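Local coordinates for Tat (Twin-arginine translocation) pathway signal sequence containing protein (PDB 5IMU), which is of unknown function, a conserved mycobacterial protein with a predicted Tat signal sequence, represented here by a C-terminal fragment with an alpha/beta/alpha sandwich and a helix bundle, at residues 145-148 with 149-153; 14-17 with 18-22; 169-172 with 173-177. One frame throughout, in Å; residues are numbered along the deposited sequence.

Contact 1: 145-148 with 149-153; sequences IALP and AVRKT
Leu147 and Arg151, one helical turn apart, run side by side and point the same way where helix 140-151 closes in a Schellman motif. The leucine sends CD1 over one face of the Arg151 guanidinium, displaced toward its rim, with NH2 the nearest atom at 3.8 Å. A bend at chi2 (-82°) turns the arginine chain back along the helix and brings a face of its guanidinium under the leucine methyl, while CG packs 3.2 Å from Leu147 O. That same carbonyl accepts a nearly straight hydrogen bond from Arg151 N at 2.8 Å. Elsewhere round the helix, Ala149 and Val150 touch Leu198 of helix 183-199, while Ala146 touches Val132 and Leu147 Val129 of helix 124-133, which seats this last turn in the helical bundle. Lys152 takes positive phi (61°) as the C-prime residue; its NZ forms a salt bridge with Asp203. The closing turn brings Thr153 against Pro148, a residue that has no N-H to give to the preceding turn. Thr153 N donates to Pro148 O at 3.2 Å, closing the motif; the methyl CG2 of Thr153 packs 3.3 Å from that oxygen and 4.1 Å from Pro148 CB.

Contact 2: 14-17 with 18-22; sequences QQRL and QRIVD
Arg16 and Ile20 meet because the arginine side chain leaves the backbone with CG anti to N (chi1 174°) and stays extended as far as NE, alongside the isoleucine. Ile20 CD1 sits over the centre of one face of the Arg16 guanidinium, 4.0 Å from CZ. Arg19 follows another path: its chi3 of -60° folds the chain back, laying one guanidinium face over the preceding turn. Arg16 CA and Gln15 O both lie above that face near its rim, with Arg19 NH2 3.7 Å from Arg16 CA. At the edge, in the guanidinium plane, a water accepts from Arg19 NH1 and donates to Gln15 OE1 at 3.0 Å, bridging two polar ends one turn apart. A second water links Gln14 NE2 to Gln18 OE1, at 2.9 and 2.8 Å. The Gln18 amide is held further by NE2 donating to Asp22 OD1, which it meets from above the carboxylate plane. Gln14 NE2 also hydrogen-bonds Val89 O, and Arg16 NH1 hydrogen-bonds OG1 of Thr44, a potassium-site residue. This is i to i+3 and i to i+4 side-chain packing on an alpha helix that lies against strands 44-48 and 88-92 of the mixed sheet, in keeping with an alpha/beta/alpha sandwich.

Contact 3: 169-172 with 173-177; sequences AVKE and SVLKA
Val170 and Val174 make the apolar part of this contact, side by side and pointing the same way, with their CG2 methyls 4.1 Å apart. Lys171 and Leu175 add to it at an angle: the lysine CG comes 4.0 Å from Leu175 CD1, and the leucine CG packs at 3.2 Å against Lys171 O. Backbone hydrogen bonds join each residue from Ala169 to Glu172 to the one four places on; Leu175 N to Lys171 O, at 2.9 Å and 165°, is one. All this belongs to the final turns of helix 157-177, in the helix bundle, where both valines and Lys171 touch Trp189 of helix 183-199 while Leu175 reaches Arg30 and Ile31 in a loop ahead of strand 33-37. Charged groups form the third kind. Bends at chi3 and chi4 (71° and 89°) carry Lys171 NZ round to Glu172 OE2, giving a 3.0 Å salt bridge on the anti side of the carboxylate, tilted out of its plane. The same oxygen has a salt bridge with Arg30, so two cations would probably stabilise the negative charge of Glu172. Lys176 is less intimate: CE lies 3.7 Å from Glu172 OE1 and NZ 4.3 Å, beyond a salt bridge.

Along the chain the order is contact 2, contact 1, contact 3. Contact 2 sits on helix 6-27, in the DUF5632 range; contacts 1 and 3 sit on the consecutive helices 140-151 and 157-177, in the DUF5631 range. Contacts 1 and 2 flank the centre of the chain on opposite sides, their centres about 40 Å apart, whereas the centre of contact 3 lies about 26 Å from the centre of each. None touches another. Helix 183-199 borders both contacts 1 and 3, consistent with one bundle holding both, while contact 2 belongs with the four-stranded sheet. Through Arg30, contact 3 also meets the segment between helix 6-27 and strand 33-37, as expected where bundle and sandwich adjoin.

Contact 1: 145-148 with 149-153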
loop_
_atom_site.group_PDB
_atom_site.type_symbol
_atom_site.label_atom_id
_atom_site.label_comp_id
_atom_site.label_asym_id
_atom_site.label_seq_id
_atom_site.Cartn_x
_atom_site.Cartn_y
_atom_site.Cartn_z
ATOM N N ILE A 145 -3.363 -22.630 3.098
ATOM C CA ILE A 145 -4.134 -21.989 4.156
ATOM C C ILE A 145 -5.114 -20.949 3.627
ATOM O O ILE A 145 -5.736 -20.240 4.418
ATOM C CB ILE A 145 -3.212 -21.366 5.223
ATOM C CG1 ILE A 145 -2.418 -20.198 4.639
ATOM C CG2 ILE A 145 -2.278 -22.421 5.808
ATOM C CD1 ILE A 145 -1.704 -19.380 5.698
ATOM N N ALA A 146 -5.273 -20.840 2.306
ATOM C CA ALA A 146 -6.248 -19.895 1.766
ATOM C C ALA A 146 -7.650 -20.202 2.282
ATOM O O ALA A 146 -8.325 -19.328 2.836
ATOM C CB ALA A 146 -6.222 -19.920 0.237
ATOM N N LEU A 147 -8.091 -21.451 2.115
ATOM C CA LEU A 147 -9.439 -21.811 2.574
ATOM C C LEU A 147 -9.545 -21.802 4.085
ATOM O O LEU A 147 -10.552 -21.268 4.608
ATOM C CB LEU A 147 -9.837 -23.161 1.968
ATOM C CG LEU A 147 -11.323 -23.514 1.928
ATOM C CD1 LEU A 147 -12.136 -22.358 1.374
ATOM C CD2 LEU A 147 -11.527 -24.757 1.079
ATOM N N PRO A 148 -8.605 -22.354 4.868
ATOM C CA PRO A 148 -8.689 -22.199 6.329
ATOM C C PRO A 148 -8.756 -20.752 6.791
ATOM O O PRO A 148 -9.469 -20.453 7.755
ATOM C CB PRO A 148 -7.415 -22.893 6.824
ATOM C CG PRO A 148 -7.152 -23.938 5.807
ATOM C CD PRO A 148 -7.544 -23.316 4.490
ATOM N N ALA A 149 -8.028 -19.846 6.132
ATOM C CA ALA A 149 -8.087 -18.438 6.513
ATOM C C ALA A 149 -9.474 -17.859 6.265
ATOM O O ALA A 149 -9.998 -17.100 7.090
ATOM C CB ALA A 149 -7.029 -17.639 5.752
ATOM N N VAL A 150 -10.086 -18.206 5.131
ATOM C CA VAL A 150 -11.430 -17.723 4.831
ATOM C C VAL A 150 -12.446 -18.333 5.789
ATOM O O VAL A 150 -13.357 -17.646 6.270
ATOM C CB VAL A 150 -11.777 -18.012 3.359
ATOM C CG1 VAL A 150 -13.274 -17.907 3.124
ATOM C CG2 VAL A 150 -11.027 -17.051 2.446
ATOM N N ARG A 151 -12.305 -19.625 6.093
ATOM C CA ARG A 151 -13.211 -20.278 7.029
ATOM C C ARG A 151 -12.952 -19.875 8.478
ATOM O O ARG A 151 -13.768 -20.206 9.345
ATOM C CB ARG A 151 -13.096 -21.798 6.898
ATOM C CG ARG A 151 -13.457 -22.363 5.536
ATOM C CD ARG A 151 -14.956 -22.524 5.365
ATOM N NE ARG A 151 -15.301 -22.853 3.985
ATOM C CZ ARG A 151 -15.645 -21.950 3.072
ATOM N NH1 ARG A 151 -15.697 -20.666 3.397
ATOM N NH2 ARG A 151 -15.940 -22.330 1.835
ATOM N N LYS A 152 -11.841 -19.185 8.755
ATOM C CA LYS A 152 -11.482 -18.733 10.102
ATOM C C LYS A 152 -11.314 -19.903 11.069
ATOM O O LYS A 152 -11.654 -19.810 12.251
ATOM C CB LYS A 152 -12.501 -17.726 10.646
ATOM C CG LYS A 152 -12.650 -16.491 9.784
ATOM C CD LYS A 152 -13.501 -15.426 10.450
ATOM C CE LYS A 152 -13.577 -14.194 9.564
ATOM N NZ LYS A 152 -14.249 -13.038 10.215
ATOM N N THR A 153 -10.772 -21.013 10.571
ATOM C CA THR A 153 -10.540 -22.173 11.422
ATOM C C THR A 153 -9.269 -22.060 12.249
ATOM O O THR A 153 -9.107 -22.819 13.210
ATOM C CB THR A 153 -10.471 -23.447 10.580
ATOM O OG1 THR A 153 -9.145 -23.985 10.638
ATOM C CG2 THR A 153 -10.808 -23.141 9.145
#

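Contact 2: 14-17 with 18-22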
loop_
_atom_site.group_PDB
_atom_site.type_symbol
_atom_site.label_atom_id
_atom_site.label_comp_id
_atom_site.label_asym_id
_atom_site.label_seq_id
_atom_site.Cartn_x
_atom_site.Cartn_y
_atom_site.Cartn_z
ATOM N N GLN A 14 3.569 23.566 3.206
ATOM C CA GLN A 14 4.507 22.792 2.399
ATOM C C GLN A 14 5.357 21.871 3.267
ATOM O O GLN A 14 5.593 20.711 2.906
ATOM C CB GLN A 14 5.395 23.736 1.587
ATOM C CG GLN A 14 6.425 23.033 0.720
ATOM C CD GLN A 14 5.790 22.273 -0.427
ATOM O OE1 GLN A 14 4.778 22.699 -0.978
ATOM N NE2 GLN A 14 6.382 21.138 -0.789
ATOM N N GLN A 15 5.822 22.369 4.416
ATOM C CA GLN A 15 6.674 21.561 5.284
ATOM C C GLN A 15 5.921 20.365 5.846
ATOM O O GLN A 15 6.498 19.284 6.017
ATOM C CB GLN A 15 7.231 22.422 6.417
ATOM C CG GLN A 15 8.264 23.423 5.955
ATOM C CD GLN A 15 9.376 22.761 5.175
ATOM O OE1 GLN A 15 9.975 21.790 5.636
ATOM N NE2 GLN A 15 9.648 23.270 3.979
ATOM N N ARG A 16 4.634 20.541 6.145
ATOM C CA ARG A 16 3.832 19.429 6.643
ATOM C C ARG A 16 3.758 18.301 5.622
ATOM O O ARG A 16 3.871 17.121 5.976
ATOM C CB ARG A 16 2.433 19.921 7.005
ATOM C CG ARG A 16 1.481 18.812 7.391
ATOM C CD ARG A 16 0.060 19.323 7.530
ATOM N NE ARG A 16 -0.885 18.231 7.730
ATOM C CZ ARG A 16 -1.549 17.629 6.748
ATOM N NH1 ARG A 16 -1.375 18.015 5.490
ATOM N NH2 ARG A 16 -2.390 16.642 7.024
ATOM N N LEU A 17 3.572 18.646 4.345
ATOM C CA LEU A 17 3.535 17.624 3.304
ATOM C C LEU A 17 4.871 16.905 3.186
ATOM O O LEU A 17 4.912 15.684 3.000
ATOM C CB LEU A 17 3.151 18.247 1.962
ATOM C CG LEU A 17 1.688 18.644 1.756
ATOM C CD1 LEU A 17 1.489 19.227 0.366
ATOM C CD2 LEU A 17 0.774 17.451 1.970
ATOM N N GLN A 18 5.978 17.645 3.289
ATOM C CA GLN A 18 7.287 17.017 3.137
ATOM C C GLN A 18 7.581 16.061 4.287
ATOM O O GLN A 18 8.175 14.997 4.077
ATOM C CB GLN A 18 8.378 18.082 3.029
ATOM C CG GLN A 18 9.698 17.541 2.500
ATOM C CD GLN A 18 9.587 17.028 1.074
ATOM O OE1 GLN A 18 9.400 17.804 0.138
ATOM N NE2 GLN A 18 9.679 15.712 0.905
ATOM N N ARG A 19 7.178 16.420 5.510
ATOM C CA ARG A 19 7.370 15.512 6.638
ATOM C C ARG A 19 6.553 14.237 6.461
ATOM O O ARG A 19 6.998 13.149 6.846
ATOM C CB ARG A 19 7.005 16.198 7.955
ATOM C CG ARG A 19 7.953 17.311 8.368
ATOM C CD ARG A 19 7.730 17.722 9.821
ATOM N NE ARG A 19 6.375 18.209 10.067
ATOM C CZ ARG A 19 6.000 19.476 9.923
ATOM N NH1 ARG A 19 6.878 20.388 9.535
ATOM N NH2 ARG A 19 4.746 19.832 10.168
ATOM N N ILE A 20 5.356 14.350 5.883
ATOM C CA ILE A 20 4.540 13.166 5.623
ATOM C C ILE A 20 5.217 12.268 4.593
ATOM O O ILE A 20 5.289 11.046 4.763
ATOM C CB ILE A 20 3.127 13.580 5.174
ATOM C CG1 ILE A 20 2.332 14.125 6.363
ATOM C CG2 ILE A 20 2.396 12.406 4.535
ATOM C CD1 ILE A 20 0.955 14.616 5.999
ATOM N N VAL A 21 5.733 12.862 3.513
ATOM C CA VAL A 21 6.439 12.084 2.496
ATOM C C VAL A 21 7.671 11.417 3.095
ATOM O O VAL A 21 7.898 10.213 2.919
ATOM C CB VAL A 21 6.815 12.974 1.299
ATOM C CG1 VAL A 21 7.770 12.236 0.378
ATOM C CG2 VAL A 21 5.577 13.398 0.538
ATOM N N ASP A 22 8.489 12.192 3.812
ATOM C CA ASP A 22 9.706 11.634 4.392
ATOM C C ASP A 22 9.396 10.561 5.428
ATOM O O ASP A 22 10.219 9.666 5.657
ATOM C CB ASP A 22 10.551 12.751 5.004
ATOM C CG ASP A 22 11.089 13.712 3.959
ATOM O OD1 ASP A 22 11.012 13.385 2.756
ATOM O OD2 ASP A 22 11.593 14.791 4.339
HETATM O O HOH W 1 9.082 20.573 0.208
HETATM O O HOH W 2 9.865 20.418 8.308
#

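Contact 3: 169-172 with 173-177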
loop_
_atom_site.group_PDB
_atom_site.type_symbol
_atom_site.label_atom_id
_atom_site.label_comp_id
_atom_site.label_asym_id
_atom_site.label_seq_id
_atom_site.Cartn_x
_atom_site.Cartn_y
_atom_site.Cartn_z
ATOM N N ALA A 169 9.825 -12.200 1.125
ATOM C CA ALA A 169 10.626 -12.560 -0.040
ATOM C C ALA A 169 10.110 -11.890 -1.310
ATOM O O ALA A 169 10.901 -11.376 -2.108
ATOM C CB ALA A 169 10.655 -14.079 -0.203
ATOM N N VAL A 170 8.790 -11.890 -1.527
ATOM C CA VAL A 170 8.273 -11.234 -2.724
ATOM C C VAL A 170 8.424 -9.722 -2.610
ATOM O O VAL A 170 8.632 -9.035 -3.618
ATOM C CB VAL A 170 6.812 -11.641 -3.000
ATOM C CG1 VAL A 170 5.894 -11.189 -1.875
ATOM C CG2 VAL A 170 6.347 -11.062 -4.328
ATOM N N LYS A 171 8.337 -9.181 -1.391
ATOM C CA LYS A 171 8.625 -7.765 -1.188
ATOM C C LYS A 171 10.019 -7.421 -1.693
ATOM O O LYS A 171 10.207 -6.440 -2.421
ATOM C CB LYS A 171 8.493 -7.401 0.292
ATOM C CG LYS A 171 9.131 -6.057 0.649
ATOM C CD LYS A 171 8.865 -5.665 2.100
ATOM C CE LYS A 171 9.639 -6.532 3.085
ATOM N NZ LYS A 171 10.994 -5.981 3.375
ATOM N N GLU A 172 11.011 -8.229 -1.315
ATOM C CA GLU A 172 12.384 -7.960 -1.728
ATOM C C GLU A 172 12.581 -8.221 -3.216
ATOM O O GLU A 172 13.322 -7.491 -3.884
ATOM C CB GLU A 172 13.350 -8.797 -0.892
ATOM C CG GLU A 172 13.405 -8.356 0.556
ATOM C CD GLU A 172 13.793 -6.896 0.686
ATOM O OE1 GLU A 172 14.936 -6.553 0.316
ATOM O OE2 GLU A 172 12.953 -6.084 1.130
ATOM N N SER A 173 11.937 -9.259 -3.751
ATOM C CA SER A 173 12.003 -9.506 -5.188
ATOM C C SER A 173 11.476 -8.310 -5.971
ATOM O O SER A 173 12.108 -7.847 -6.927
ATOM C CB SER A 173 11.217 -10.768 -5.541
ATOM O OG SER A 173 11.236 -11.007 -6.939
ATOM N N VAL A 174 10.324 -7.780 -5.560
ATOM C CA VAL A 174 9.694 -6.689 -6.299
ATOM C C VAL A 174 10.503 -5.406 -6.160
ATOM O O VAL A 174 10.795 -4.727 -7.151
ATOM C CB VAL A 174 8.244 -6.494 -5.826
ATOM C CG1 VAL A 174 7.719 -5.136 -6.265
ATOM C CG2 VAL A 174 7.361 -7.599 -6.370
ATOM N N LEU A 175 10.876 -5.050 -4.929
ATOM C CA LEU A 175 11.532 -3.767 -4.705
ATOM C C LEU A 175 12.949 -3.732 -5.258
ATOM O O LEU A 175 13.454 -2.646 -5.558
ATOM C CB LEU A 175 11.528 -3.426 -3.214
ATOM C CG LEU A 175 10.111 -3.244 -2.665
ATOM C CD1 LEU A 175 10.134 -2.693 -1.256
ATOM C CD2 LEU A 175 9.289 -2.355 -3.587
ATOM N N LYS A 176 13.598 -4.886 -5.415
ATOM C CA LYS A 176 14.898 -4.907 -6.073
ATOM C C LYS A 176 14.765 -4.805 -7.589
ATOM O O LYS A 176 15.676 -4.297 -8.254
ATOM C CB LYS A 176 15.664 -6.173 -5.682
ATOM C CG LYS A 176 16.166 -6.164 -4.238
ATOM C CD LYS A 176 16.707 -7.525 -3.817
ATOM C CE LYS A 176 17.258 -7.496 -2.395
ATOM N NZ LYS A 176 18.437 -6.594 -2.265
ATOM N N ALA A 177 13.644 -5.268 -8.149
ATOM C CA ALA A 177 13.430 -5.157 -9.587
ATOM C C ALA A 177 12.894 -3.786 -9.981
ATOM O O ALA A 177 13.059 -3.372 -11.135
ATOM C CB ALA A 177 12.475 -6.253 -10.063
#